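Flagellin hook IN motif family (Aeromonas hydrophila subsp. hydrophila, PDB 6XI1) probably serves as a calcium-stiffened extender of an RTX adhesin, a row of tandem beta-sandwich repeats that holds the binding end away from the bacterial surface. Local coordinates at residues V127-V132 / D160-D165; T103-F108 / T121-G126; V35-S40 / V90-V95; A65-P70 / S77-E82; L44-T49 / G84-N89. All blocks are in the same frame, centred on the assembly; numbering follows the deposited sequence.

Contact 1: residues V127-V132 / D160-D165. With CA (calcium ion), chain Q; CA (calcium ion), chain L; CA (calcium ion), chain M.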
# COMPACT_ATOMS: atom_id res chain seq x y z
N VAL A 127 36.14 39.12 -11.63
CA VAL A 127 36.08 37.80 -10.94
C VAL A 127 34.64 37.29 -10.98
O VAL A 127 33.69 38.10 -11.04
CB VAL A 127 36.61 37.89 -9.49
CG1 VAL A 127 38.08 38.30 -9.44
CG2 VAL A 127 35.77 38.82 -8.66
N ASN A 128 34.49 35.97 -10.86
CA ASN A 128 33.15 35.34 -10.82
C ASN A 128 32.36 35.84 -9.62
O ASN A 128 32.92 35.99 -8.52
CB ASN A 128 33.19 33.81 -10.78
CG ASN A 128 31.80 33.27 -11.01
OD1 ASN A 128 31.17 33.58 -12.04
ND2 ASN A 128 31.29 32.53 -10.04
N ASP A 129 31.09 36.08 -9.85
CA ASP A 129 30.07 36.26 -8.80
C ASP A 129 29.17 35.03 -8.90
O ASP A 129 28.72 34.68 -10.05
CB ASP A 129 29.28 37.56 -9.00
CG ASP A 129 30.05 38.80 -8.58
OD1 ASP A 129 30.95 39.19 -9.33
OD2 ASP A 129 29.76 39.35 -7.48
N ALA A 130 28.98 34.36 -7.77
CA ALA A 130 28.04 33.22 -7.66
C ALA A 130 26.66 33.65 -8.18
O ALA A 130 26.15 34.74 -7.84
CB ALA A 130 27.97 32.74 -6.22
N ALA A 131 26.02 32.79 -8.94
CA ALA A 131 24.59 32.94 -9.30
C ALA A 131 23.74 32.93 -8.01
O ALA A 131 24.13 32.28 -7.00
CB ALA A 131 24.18 31.87 -10.27
N VAL A 132 22.61 33.61 -8.05
CA VAL A 132 21.59 33.61 -6.98
C VAL A 132 20.38 32.82 -7.51
O VAL A 132 19.73 33.28 -8.49
CB VAL A 132 21.19 35.03 -6.53
CG1 VAL A 132 20.07 35.00 -5.50
CG2 VAL A 132 22.42 35.75 -5.98
N ASP A 160 22.57 36.42 -12.09
CA ASP A 160 24.04 36.41 -12.03
C ASP A 160 24.54 37.78 -12.49
O ASP A 160 24.40 38.10 -13.65
CB ASP A 160 24.60 35.28 -12.90
CG ASP A 160 26.03 34.95 -12.57
OD1 ASP A 160 26.86 35.92 -12.46
OD2 ASP A 160 26.35 33.73 -12.54
N VAL A 161 25.17 38.49 -11.59
CA VAL A 161 25.64 39.88 -11.85
C VAL A 161 26.69 39.84 -12.94
O VAL A 161 26.85 40.87 -13.56
CB VAL A 161 26.13 40.59 -10.58
CG1 VAL A 161 25.05 40.64 -9.51
CG2 VAL A 161 27.41 40.00 -10.07
N ASP A 162 27.30 38.70 -13.25
CA ASP A 162 28.30 38.65 -14.36
C ASP A 162 27.61 38.68 -15.74
O ASP A 162 28.34 38.67 -16.72
CB ASP A 162 29.19 37.43 -14.24
CG ASP A 162 29.97 37.43 -12.94
OD1 ASP A 162 30.48 38.51 -12.57
OD2 ASP A 162 29.99 36.36 -12.29
N GLY A 163 26.28 38.68 -15.80
CA GLY A 163 25.54 39.00 -17.03
C GLY A 163 24.51 37.95 -17.44
O GLY A 163 24.45 36.81 -16.81
N ALA A 164 23.78 38.28 -18.50
CA ALA A 164 22.69 37.45 -19.08
C ALA A 164 23.27 36.12 -19.58
O ALA A 164 22.55 35.11 -19.43
CB ALA A 164 21.98 38.22 -20.17
N ASP A 165 24.52 36.13 -20.08
CA ASP A 165 25.29 34.93 -20.52
C ASP A 165 25.36 33.86 -19.40
O ASP A 165 25.30 32.67 -19.74
CB ASP A 165 26.71 35.29 -21.01
CG ASP A 165 27.59 36.16 -20.09
OD1 ASP A 165 27.11 36.70 -19.05
OD2 ASP A 165 28.78 36.34 -20.44
CA CA Q . 28.71 34.30 -12.18
CA CA L . 32.05 39.80 -11.36
CA CA M . 32.06 40.28 -7.34
O HOH W 1 32.78 37.96 -6.84
O HOH W 2 25.26 37.18 -8.91
O HOH W 3 31.44 40.19 -5.08

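Contact 2: residues T103-F108 / T121-G126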
# COMPACT_ATOMS: atom_id res chain seq x y z
N THR A 103 38.22 41.50 -19.05
CA THR A 103 39.02 42.75 -18.89
C THR A 103 38.25 43.94 -19.45
O THR A 103 37.51 43.81 -20.42
CB THR A 103 40.43 42.63 -19.50
OG1 THR A 103 40.33 42.40 -20.89
CG2 THR A 103 41.27 41.53 -18.89
N LYS A 104 38.42 45.08 -18.82
CA LYS A 104 37.97 46.39 -19.35
C LYS A 104 39.17 47.35 -19.31
O LYS A 104 39.76 47.51 -18.22
CB LYS A 104 36.82 46.94 -18.52
CG LYS A 104 36.22 48.24 -19.04
CD LYS A 104 35.20 48.79 -18.13
CE LYS A 104 34.28 49.78 -18.81
NZ LYS A 104 35.02 50.96 -19.30
N VAL A 105 39.52 47.95 -20.44
CA VAL A 105 40.75 48.80 -20.54
C VAL A 105 40.27 50.24 -20.64
O VAL A 105 39.38 50.51 -21.47
CB VAL A 105 41.65 48.37 -21.71
CG1 VAL A 105 42.77 49.36 -21.94
CG2 VAL A 105 42.21 46.98 -21.45
N GLU A 106 40.78 51.10 -19.75
CA GLU A 106 40.44 52.53 -19.72
C GLU A 106 41.74 53.32 -19.84
O GLU A 106 42.77 52.89 -19.28
CB GLU A 106 39.71 52.90 -18.43
CG GLU A 106 38.59 51.94 -18.09
CD GLU A 106 37.68 52.40 -16.96
OE1 GLU A 106 38.13 53.13 -16.05
OE2 GLU A 106 36.50 52.02 -17.01
N THR A 107 41.68 54.44 -20.56
CA THR A 107 42.87 55.30 -20.81
C THR A 107 42.58 56.71 -20.33
O THR A 107 41.45 57.14 -20.41
CB THR A 107 43.26 55.35 -22.29
OG1 THR A 107 42.12 55.94 -22.90
CG2 THR A 107 43.63 53.99 -22.83
N PHE A 108 43.61 57.38 -19.82
CA PHE A 108 43.50 58.76 -19.31
C PHE A 108 44.68 59.55 -19.88
O PHE A 108 45.82 59.03 -19.92
CB PHE A 108 43.44 58.79 -17.79
CG PHE A 108 42.32 57.95 -17.24
CD1 PHE A 108 42.44 56.57 -17.14
CD2 PHE A 108 41.12 58.54 -16.88
CE1 PHE A 108 41.39 55.80 -16.67
CE2 PHE A 108 40.07 57.78 -16.39
CZ PHE A 108 40.21 56.41 -16.28
N THR A 121 47.22 53.81 -19.11
CA THR A 121 46.34 52.68 -19.50
C THR A 121 46.07 51.80 -18.28
O THR A 121 47.05 51.21 -17.73
CB THR A 121 46.99 51.90 -20.65
OG1 THR A 121 47.19 52.87 -21.67
CG2 THR A 121 46.16 50.75 -21.20
N ILE A 122 44.81 51.73 -17.86
CA ILE A 122 44.37 50.94 -16.68
C ILE A 122 43.58 49.74 -17.21
O ILE A 122 42.69 49.93 -18.05
CB ILE A 122 43.54 51.82 -15.72
CG1 ILE A 122 44.28 53.08 -15.29
CG2 ILE A 122 43.08 51.01 -14.53
CD1 ILE A 122 45.59 52.79 -14.57
N THR A 123 43.95 48.53 -16.78
CA THR A 123 43.16 47.30 -17.02
C THR A 123 42.45 46.88 -15.73
O THR A 123 43.12 46.68 -14.67
CB THR A 123 44.06 46.16 -17.54
OG1 THR A 123 44.73 46.66 -18.70
CG2 THR A 123 43.25 44.92 -17.86
N ILE A 124 41.13 46.69 -15.84
CA ILE A 124 40.26 46.16 -14.77
C ILE A 124 39.99 44.70 -15.13
O ILE A 124 39.59 44.47 -16.26
CB ILE A 124 38.94 46.94 -14.65
CG1 ILE A 124 39.15 48.45 -14.57
CG2 ILE A 124 38.14 46.43 -13.48
CD1 ILE A 124 37.92 49.21 -14.95
N THR A 125 40.22 43.77 -14.21
CA THR A 125 39.96 42.32 -14.44
C THR A 125 38.81 41.86 -13.54
O THR A 125 38.83 42.18 -12.36
CB THR A 125 41.22 41.44 -14.28
OG1 THR A 125 42.17 41.90 -15.23
CG2 THR A 125 40.94 39.98 -14.55
N GLY A 126 37.83 41.16 -14.11
CA GLY A 126 36.66 40.68 -13.38
C GLY A 126 36.95 39.39 -12.63
O GLY A 126 37.90 38.67 -13.00

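Contact 3: residues V35-S40 / V90-V95. With CA (calcium ion), chain M; CA (calcium ion), chain L.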
# COMPACT_ATOMS: atom_id res chain seq x y z
N VAL A 35 43.76 46.79 -11.80
CA VAL A 35 42.94 46.53 -10.59
C VAL A 35 42.10 45.29 -10.92
O VAL A 35 41.83 45.03 -12.10
CB VAL A 35 42.06 47.74 -10.21
CG1 VAL A 35 42.91 48.94 -9.80
CG2 VAL A 35 41.09 48.12 -11.33
N THR A 36 41.83 44.48 -9.90
CA THR A 36 40.93 43.30 -9.99
C THR A 36 39.69 43.64 -9.18
O THR A 36 39.80 44.13 -8.03
CB THR A 36 41.66 42.02 -9.55
OG1 THR A 36 42.77 41.87 -10.44
CG2 THR A 36 40.79 40.78 -9.61
N GLU A 37 38.53 43.34 -9.75
CA GLU A 37 37.23 43.36 -9.05
C GLU A 37 37.40 42.70 -7.68
O GLU A 37 38.06 41.65 -7.63
CB GLU A 37 36.21 42.61 -9.91
CG GLU A 37 34.90 42.35 -9.19
CD GLU A 37 33.93 41.45 -9.94
OE1 GLU A 37 34.17 41.14 -11.11
OE2 GLU A 37 32.93 41.10 -9.33
N ASP A 38 36.85 43.32 -6.64
CA ASP A 38 36.80 42.86 -5.23
C ASP A 38 38.21 42.71 -4.61
O ASP A 38 38.32 42.01 -3.57
CB ASP A 38 35.99 41.55 -5.12
CG ASP A 38 34.55 41.68 -5.61
OD1 ASP A 38 33.94 42.74 -5.39
OD2 ASP A 38 34.05 40.73 -6.25
N GLU A 39 39.26 43.31 -5.19
CA GLU A 39 40.63 43.21 -4.58
C GLU A 39 40.63 44.07 -3.31
O GLU A 39 41.42 43.80 -2.38
CB GLU A 39 41.77 43.58 -5.54
CG GLU A 39 41.84 45.07 -5.87
CD GLU A 39 43.03 45.52 -6.70
OE1 GLU A 39 43.56 44.69 -7.49
OE2 GLU A 39 43.42 46.70 -6.57
N SER A 40 39.72 45.05 -3.27
CA SER A 40 39.60 46.06 -2.21
C SER A 40 38.21 46.70 -2.32
O SER A 40 37.58 46.55 -3.37
CB SER A 40 40.70 47.10 -2.33
OG SER A 40 40.65 47.78 -3.59
N VAL A 90 38.26 53.55 -9.05
CA VAL A 90 36.94 53.13 -9.59
C VAL A 90 36.15 52.48 -8.45
O VAL A 90 36.76 51.73 -7.64
CB VAL A 90 37.09 52.23 -10.84
CG1 VAL A 90 37.76 50.91 -10.51
CG2 VAL A 90 35.75 51.99 -11.53
N ASP A 91 34.85 52.79 -8.36
CA ASP A 91 33.92 52.13 -7.41
C ASP A 91 33.91 50.63 -7.74
O ASP A 91 33.54 50.28 -8.88
CB ASP A 91 32.51 52.71 -7.50
CG ASP A 91 32.39 54.12 -6.92
OD1 ASP A 91 33.19 54.46 -6.02
OD2 ASP A 91 31.53 54.86 -7.39
N ASN A 92 34.30 49.79 -6.79
CA ASN A 92 34.18 48.31 -6.91
C ASN A 92 32.76 47.90 -7.34
O ASN A 92 32.64 46.92 -8.09
CB ASN A 92 34.53 47.65 -5.59
CG ASN A 92 34.72 46.16 -5.74
OD1 ASN A 92 35.37 45.69 -6.67
ND2 ASN A 92 34.16 45.43 -4.80
N SER A 93 31.74 48.66 -6.95
CA SER A 93 30.31 48.37 -7.26
C SER A 93 30.08 48.42 -8.77
O SER A 93 29.22 47.69 -9.27
CB SER A 93 29.38 49.31 -6.50
OG SER A 93 29.50 50.64 -6.99
N LYS A 94 30.86 49.21 -9.51
CA LYS A 94 30.59 49.47 -10.94
C LYS A 94 31.25 48.41 -11.83
O LYS A 94 31.00 48.44 -13.04
CB LYS A 94 31.11 50.86 -11.35
CG LYS A 94 30.38 52.06 -10.77
CD LYS A 94 30.88 53.38 -11.36
CE LYS A 94 29.79 54.39 -11.68
NZ LYS A 94 29.58 55.34 -10.56
N VAL A 95 32.13 47.56 -11.30
CA VAL A 95 32.86 46.56 -12.14
C VAL A 95 32.41 45.14 -11.79
O VAL A 95 33.01 44.20 -12.32
CB VAL A 95 34.38 46.73 -12.00
CG1 VAL A 95 34.83 48.13 -12.39
CG2 VAL A 95 34.85 46.39 -10.59
CA CA M . 32.06 40.28 -7.34
CA CA L . 32.05 39.80 -11.36
O HOH W 1 32.78 37.96 -6.84
O HOH W 3 31.44 40.19 -5.08

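Contact 4: residues A65-P70 / S77-E82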
# COMPACT_ATOMS: atom_id res chain seq x y z
N ALA A 65 48.21 69.84 -12.81
CA ALA A 65 47.59 69.06 -11.72
C ALA A 65 46.08 68.96 -11.98
O ALA A 65 45.45 70.02 -12.27
CB ALA A 65 47.88 69.69 -10.39
N GLY A 66 45.52 67.75 -11.90
CA GLY A 66 44.06 67.54 -11.88
C GLY A 66 43.66 66.21 -12.49
O GLY A 66 44.47 65.27 -12.42
N ASN A 67 42.47 66.16 -13.12
CA ASN A 67 41.86 64.91 -13.65
C ASN A 67 42.43 64.67 -15.05
O ASN A 67 42.50 65.62 -15.82
CB ASN A 67 40.33 64.98 -13.65
CG ASN A 67 39.73 64.54 -12.33
OD1 ASN A 67 39.52 65.33 -11.42
ND2 ASN A 67 39.48 63.24 -12.18
N GLY A 68 42.87 63.45 -15.35
CA GLY A 68 43.20 63.05 -16.73
C GLY A 68 41.92 62.95 -17.56
O GLY A 68 40.85 62.71 -16.97
N THR A 69 42.03 63.11 -18.88
CA THR A 69 40.88 63.05 -19.82
C THR A 69 40.57 61.59 -20.09
O THR A 69 41.38 60.90 -20.70
CB THR A 69 41.17 63.76 -21.16
OG1 THR A 69 41.59 65.09 -20.85
CG2 THR A 69 39.97 63.79 -22.09
N PRO A 70 39.37 61.10 -19.70
CA PRO A 70 39.05 59.66 -19.83
C PRO A 70 38.69 59.21 -21.26
O PRO A 70 38.09 60.01 -21.99
CB PRO A 70 37.83 59.49 -18.90
CG PRO A 70 37.16 60.84 -18.92
CD PRO A 70 38.28 61.86 -19.08
N SER A 77 38.34 57.08 -12.69
CA SER A 77 38.87 58.45 -12.93
C SER A 77 40.34 58.44 -12.54
O SER A 77 40.74 57.57 -11.72
CB SER A 77 38.07 59.47 -12.20
OG SER A 77 38.14 59.25 -10.80
N LEU A 78 41.13 59.31 -13.16
CA LEU A 78 42.56 59.44 -12.81
C LEU A 78 42.86 60.91 -12.49
O LEU A 78 42.40 61.77 -13.25
CB LEU A 78 43.37 58.91 -13.99
CG LEU A 78 44.88 58.95 -13.81
CD1 LEU A 78 45.52 57.75 -14.44
CD2 LEU A 78 45.46 60.24 -14.38
N THR A 79 43.51 61.18 -11.36
CA THR A 79 44.05 62.53 -11.02
C THR A 79 45.58 62.46 -11.04
O THR A 79 46.12 61.39 -10.77
CB THR A 79 43.52 63.04 -9.69
OG1 THR A 79 44.11 62.25 -8.67
CG2 THR A 79 42.02 62.98 -9.54
N ILE A 80 46.25 63.56 -11.40
CA ILE A 80 47.74 63.64 -11.38
C ILE A 80 48.15 64.93 -10.65
O ILE A 80 47.43 65.93 -10.74
CB ILE A 80 48.32 63.54 -12.81
CG1 ILE A 80 49.81 63.22 -12.78
CG2 ILE A 80 48.00 64.78 -13.63
CD1 ILE A 80 50.38 62.70 -14.09
N THR A 81 49.23 64.86 -9.86
CA THR A 81 49.85 66.03 -9.18
C THR A 81 50.82 66.72 -10.16
O THR A 81 51.24 66.09 -11.15
CB THR A 81 50.57 65.63 -7.89
OG1 THR A 81 51.71 64.88 -8.30
CG2 THR A 81 49.73 64.80 -6.94
N GLU A 82 51.21 67.97 -9.85
CA GLU A 82 52.33 68.68 -10.54
C GLU A 82 53.55 67.77 -10.65
O GLU A 82 54.23 67.79 -11.69
CB GLU A 82 52.72 69.96 -9.78
CG GLU A 82 51.57 70.90 -9.53
CD GLU A 82 51.99 72.26 -9.00
OE1 GLU A 82 52.98 72.83 -9.53
OE2 GLU A 82 51.34 72.73 -8.05
O HOH W 4 39.81 61.33 -14.75

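Contact 5: residues L44-T49 / G84-N89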
# COMPACT_ATOMS: atom_id res chain seq x y z
N LEU A 44 38.62 50.41 -5.88
CA LEU A 44 39.84 49.84 -6.49
C LEU A 44 40.72 51.04 -6.85
O LEU A 44 40.19 52.00 -7.45
CB LEU A 44 39.47 49.03 -7.73
CG LEU A 44 38.28 48.07 -7.55
CD1 LEU A 44 38.17 47.18 -8.77
CD2 LEU A 44 38.42 47.23 -6.28
N THR A 45 41.99 50.97 -6.49
CA THR A 45 42.92 52.11 -6.63
C THR A 45 44.24 51.58 -7.15
O THR A 45 44.71 50.48 -6.71
CB THR A 45 43.09 52.85 -5.30
OG1 THR A 45 43.80 51.93 -4.46
CG2 THR A 45 41.81 53.25 -4.63
N GLU A 46 44.80 52.33 -8.08
CA GLU A 46 46.12 52.07 -8.67
C GLU A 46 46.86 53.41 -8.76
O GLU A 46 46.20 54.45 -8.95
CB GLU A 46 45.98 51.40 -10.04
CG GLU A 46 47.32 51.03 -10.65
CD GLU A 46 48.01 49.82 -10.05
OE1 GLU A 46 48.04 49.69 -8.82
OE2 GLU A 46 48.50 48.99 -10.82
N THR A 47 48.18 53.36 -8.61
CA THR A 47 49.04 54.57 -8.62
C THR A 47 50.26 54.30 -9.49
O THR A 47 50.63 53.15 -9.72
CB THR A 47 49.47 55.01 -7.21
OG1 THR A 47 50.34 53.97 -6.75
CG2 THR A 47 48.30 55.28 -6.29
N GLY A 48 50.85 55.38 -9.98
CA GLY A 48 52.11 55.38 -10.73
C GLY A 48 52.67 56.79 -10.74
O GLY A 48 51.92 57.73 -10.42
N THR A 49 53.96 56.91 -11.01
CA THR A 49 54.60 58.23 -11.16
C THR A 49 55.14 58.34 -12.58
O THR A 49 55.86 57.41 -13.06
CB THR A 49 55.62 58.50 -10.05
OG1 THR A 49 54.91 58.58 -8.80
CG2 THR A 49 56.38 59.79 -10.27
N GLY A 84 53.72 64.59 -10.97
CA GLY A 84 53.49 63.46 -11.90
C GLY A 84 52.97 62.21 -11.20
O GLY A 84 53.02 61.12 -11.81
N ALA A 85 52.54 62.34 -9.95
CA ALA A 85 51.98 61.20 -9.18
C ALA A 85 50.50 61.09 -9.54
O ALA A 85 49.74 61.97 -9.10
CB ALA A 85 52.18 61.37 -7.71
N TRP A 86 50.13 60.03 -10.27
CA TRP A 86 48.73 59.75 -10.69
C TRP A 86 48.12 58.64 -9.83
O TRP A 86 48.84 57.75 -9.32
CB TRP A 86 48.59 59.44 -12.19
CG TRP A 86 49.36 58.27 -12.70
CD1 TRP A 86 50.52 58.31 -13.40
CD2 TRP A 86 48.98 56.88 -12.64
NE1 TRP A 86 50.94 57.06 -13.72
CE2 TRP A 86 50.00 56.15 -13.28
CE3 TRP A 86 47.88 56.19 -12.12
CZ2 TRP A 86 49.97 54.76 -13.40
CZ3 TRP A 86 47.86 54.81 -12.22
CH2 TRP A 86 48.89 54.12 -12.85
N THR A 87 46.82 58.79 -9.60
CA THR A 87 45.97 57.87 -8.84
C THR A 87 44.77 57.54 -9.72
O THR A 87 44.08 58.47 -10.13
CB THR A 87 45.54 58.48 -7.50
OG1 THR A 87 46.75 58.88 -6.87
CG2 THR A 87 44.73 57.54 -6.63
N TYR A 88 44.55 56.26 -9.97
CA TYR A 88 43.29 55.76 -10.59
C TYR A 88 42.39 55.22 -9.48
O TYR A 88 42.89 54.48 -8.60
CB TYR A 88 43.60 54.69 -11.64
CG TYR A 88 42.37 54.01 -12.17
CD1 TYR A 88 41.69 54.54 -13.26
CD2 TYR A 88 41.88 52.87 -11.57
CE1 TYR A 88 40.57 53.89 -13.78
CE2 TYR A 88 40.74 52.25 -12.05
CZ TYR A 88 40.09 52.75 -13.17
OH TYR A 88 38.98 52.12 -13.67
N ASN A 89 41.11 55.62 -9.52
CA ASN A 89 40.06 55.15 -8.59
C ASN A 89 38.84 54.70 -9.41
O ASN A 89 38.49 55.38 -10.36
CB ASN A 89 39.62 56.23 -7.60
CG ASN A 89 40.67 56.51 -6.55
OD1 ASN A 89 41.19 55.60 -5.91
ND2 ASN A 89 41.03 57.76 -6.41

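Contact 1: residues V127-V132 / D160-D165
Asp-129 and Asp-162 meet around three calcium ions and touch all of them between the two. Asp-162 bridges two: OD2 binds the chain Q calcium at 2.4 Å, and OD1 binds the chain L calcium. Asp-129 OD1 is shared by the chain L and chain M calciums, and its OD2 completes a bidentate grip on the latter. The backbone O of Asp-129 reaches the chain Q calcium at 2.2 Å. Asp-160 holds that ion with both carboxylate oxygens, and Asn-128 adds OD1. Asp-220 and Glu-166 complete the site.

One direct hydrogen bond crosses the segments. Asp-129 N donates to Asp-162 OD2 at 2.7 Å, nearly straight at 168°, and OD2 accepts with its syn lone pair. Within 160-165, Asp-162 N donates to Asp-160 OD1 at 2.9 Å, an Asx turn at the start of a type I beta turn. Water 2 links Ala-130 O to Val-161 N.

Apolar contact is small. Val-161 CG2 lies 3.3 Å from Asp-129 CB, the two side chains crossing at about a right angle.

Glu-37 and Gln-96 of the preceding repeat also bind the chain L and M ions. The calciums probably offset carboxylate repulsion, so order at this junction before strand 132-142 probably depends on metal.

Contact 2: residues T103-F108 / T121-G126
Glu-106 OE2 is gripped by Lys-104 NZ at 2.9 Å, a salt bridge along one strand that uses the anti lone pair, and by the backbone N of Leu-75. The other oxygen, OE1, takes Tyr-88 OH and Gly-76 N. Four donors therefore hold this buried carboxylate, and Lys-104 NZ has a second partner in Gly-73 O. Across the contact, Ile-124 CD1 rests against the carboxylate, 3.8 Å from Glu-106 OE2. It gets there because CG1 stands anti to the carbonyl carbon (chi1 -50°) and the chain then runs on extended (chi2 160°).

The backbones belong to the antiparallel beta hairpin of strands 103-111 and 117-125. Here 103-108 and 121-125 run 159° apart. Lys-104 with Ile-124 and Glu-106 with Ile-122 are the hydrogen-bonded pairs. The shortest of their four bonds is Ile-122 N to Glu-106 O, 2.7 Å.

The face of Thr-103, Val-105 and Thr-107 carries small groups. Val-105 places CG1 3.7 Å from Thr-121 CG2, while its CG2 meets Thr-123 OG1. Thr-103 and Thr-125 lie side by side, pointing the same way. On the buried face of Glu-106, Ile-122 and Ile-124, Phe-108 CE1 packs obliquely on Ile-122 CG1 at 4.2 Å.

Contact 3: residues V35-S40 / V90-V95
Asn-92 turns CG anti to its own N (chi1 -168°), which carries its amide to the turn at Asp-38. Asp-38 sets CG beside its own N (chi1 -59°), and its carboxylate meets that amide with the two planes 80° apart. Two hydrogen bonds result. Asp-38 N donates to Asn-92 OD1 at 2.8 Å, tilted from the carbonyl plane. Asn-92 ND2 returns a bond to Asp-38 OD1, also 2.8 Å, in the amide plane and on the anti lone pair. Both ends of the amide are thus used by one residue.

This leaves Asp-38 OD2 for the chain M calcium, at 2.3 Å. Asn-92 acts as a second-shell residue and probably helps orient Asp-38. Glu-37, extended beyond CG, bridges two ions. Its OE2 binds the chain M calcium at 2.3 Å and the chain L calcium at 2.6 Å, while OE1 binds the latter alone. Gln-96 and Asp-129 also bind the chain M ion.

Apolar contacts are few. Val-95 CG2 lies 4.1 Å from Glu-37 CB, and Val-35 CG2 approaches Val-90 CG1 at 4.4 Å. A type II beta turn spans Thr-36 to Glu-39.

The contact lies where strands 26-36 and 85-91 end. Leu-44 of strand 43-53 touches both valines of the Val-35/Val-90 pair, and Ile-124 of strand 117-125 packs on Val-35 and Val-95.

Contact 4: residues A65-P70 / S77-E82
A beta hairpin joins strands 66-70 and 77-80 in the sheet of the first modelled repeat. The pairing is antiparallel, with the touching parts running 150° apart. Gly-66 and Ile-80 form the hydrogen-bonded pair. Gly-66 N donates to Ile-80 O at 2.9 Å. Ile-80 N returns to Gly-66 O at 2.7 Å. A third bond runs from Gly-68 N to Leu-78 O, also 2.7 Å.

Asn-67 and Thr-79 make the non-hydrogen-bonded pair. Their side chains lie alongside each other and point the same way. Thr-79 has its hydroxyl between N and the carbonyl carbon (chi1 70°), which swings the methyl toward the asparagine. Thr-79 CG2 then sits 3.7 Å from Asn-67 ND2.

Past this pair, water 4 spans the strands. It donates to Gly-68 O at 2.8 Å and accepts from Leu-78 N and from Asn-67 ND2. It thus links the two backbones where no direct bond joins Gly-68 O to Leu-78 N. At the other end, Ala-65 CB lies 4.0 Å from Glu-82 CG. Between them Gly-66 takes backbone angles open mainly to glycine.

Strand 77-80 is flanked on its other edge by strand 85-91, through the backbones of Ser-77 and Thr-79. Strand 103-111 follows strand 66-70 in the sheet. Leu-78 and Ile-80 both pack on Trp-86 and Val-110.

Contact 5: residues L44-T49 / G84-N89
Trp-86 lays one face of its indole over the backbone of Gly-48. Gly-48 N stands 3.4 Å above the ring plane, over its centre. Gly-48 CA makes a CH-pi contact with the six-membered ring, 3.8 Å from its centroid and 29° off the normal. The carbonyl carbon of Thr-47 covers the same face nearer the rim. Gly-48, with no side chain, lets the ring come close to its backbone. The ring reaches this place because CG stands between N and the carbonyl carbon (chi1 59°), folding the indole across the neighbouring strand. Glu-46 runs alongside it, with CG 4.1 Å from Trp-86 CH2.

Behind this lies the backbone ladder. Gly-48 with Trp-86 and Glu-46 with Tyr-88 are hydrogen-bonded pairs. Tyr-88 N to Glu-46 O is the shortest bond, at 2.7 Å. Gly-48 N to Trp-86 O is longer, 3.2 Å. On the sheet face of Thr-47 and Thr-87, Thr-47 CG2 sits 4.0 Å from Thr-87 OG1, the two side chains side by side and pointing the same way.

Outer partners fix the polar ends. Trp-86 NE1 bonds to Ser-30 O, and Glu-46 OE2 accepts from Ala-34 N.

Segments 44-49 and 85-89 run antiparallel, their directions 163° apart. Trp-86 and Tyr-88 both turn inward onto Ile-122 of strand 117-125. Such inward aromatic side chains form part of the hydrophobic interior of a beta-sandwich, here in a cadherin-like repeat.

How the contacts relate
Contacts 2 to 5 build one repeat, and contact 1 lies at the junction with the next. Contacts 4 and 5 have centres about 9 Å apart and share the pairing of strands 77-80 and 85-91. Contact 2 reaches both through Phe-108: its CG lies 3.5 Å from Leu-78 CB of contact 4, and Phe-108 CE1 lies 3.6 Å from Tyr-88 CE1 of contact 5. Contact 3 sits at the calcium-bearing end, its centre about 15 Å from that of contact 1. They share the chain L and chain M calciums, and Val-127 N probably bonds to Glu-37 OE1 at 2.9 Å. Contact 4 is farthest from contact 1, with nearest atoms about 18 Å apart.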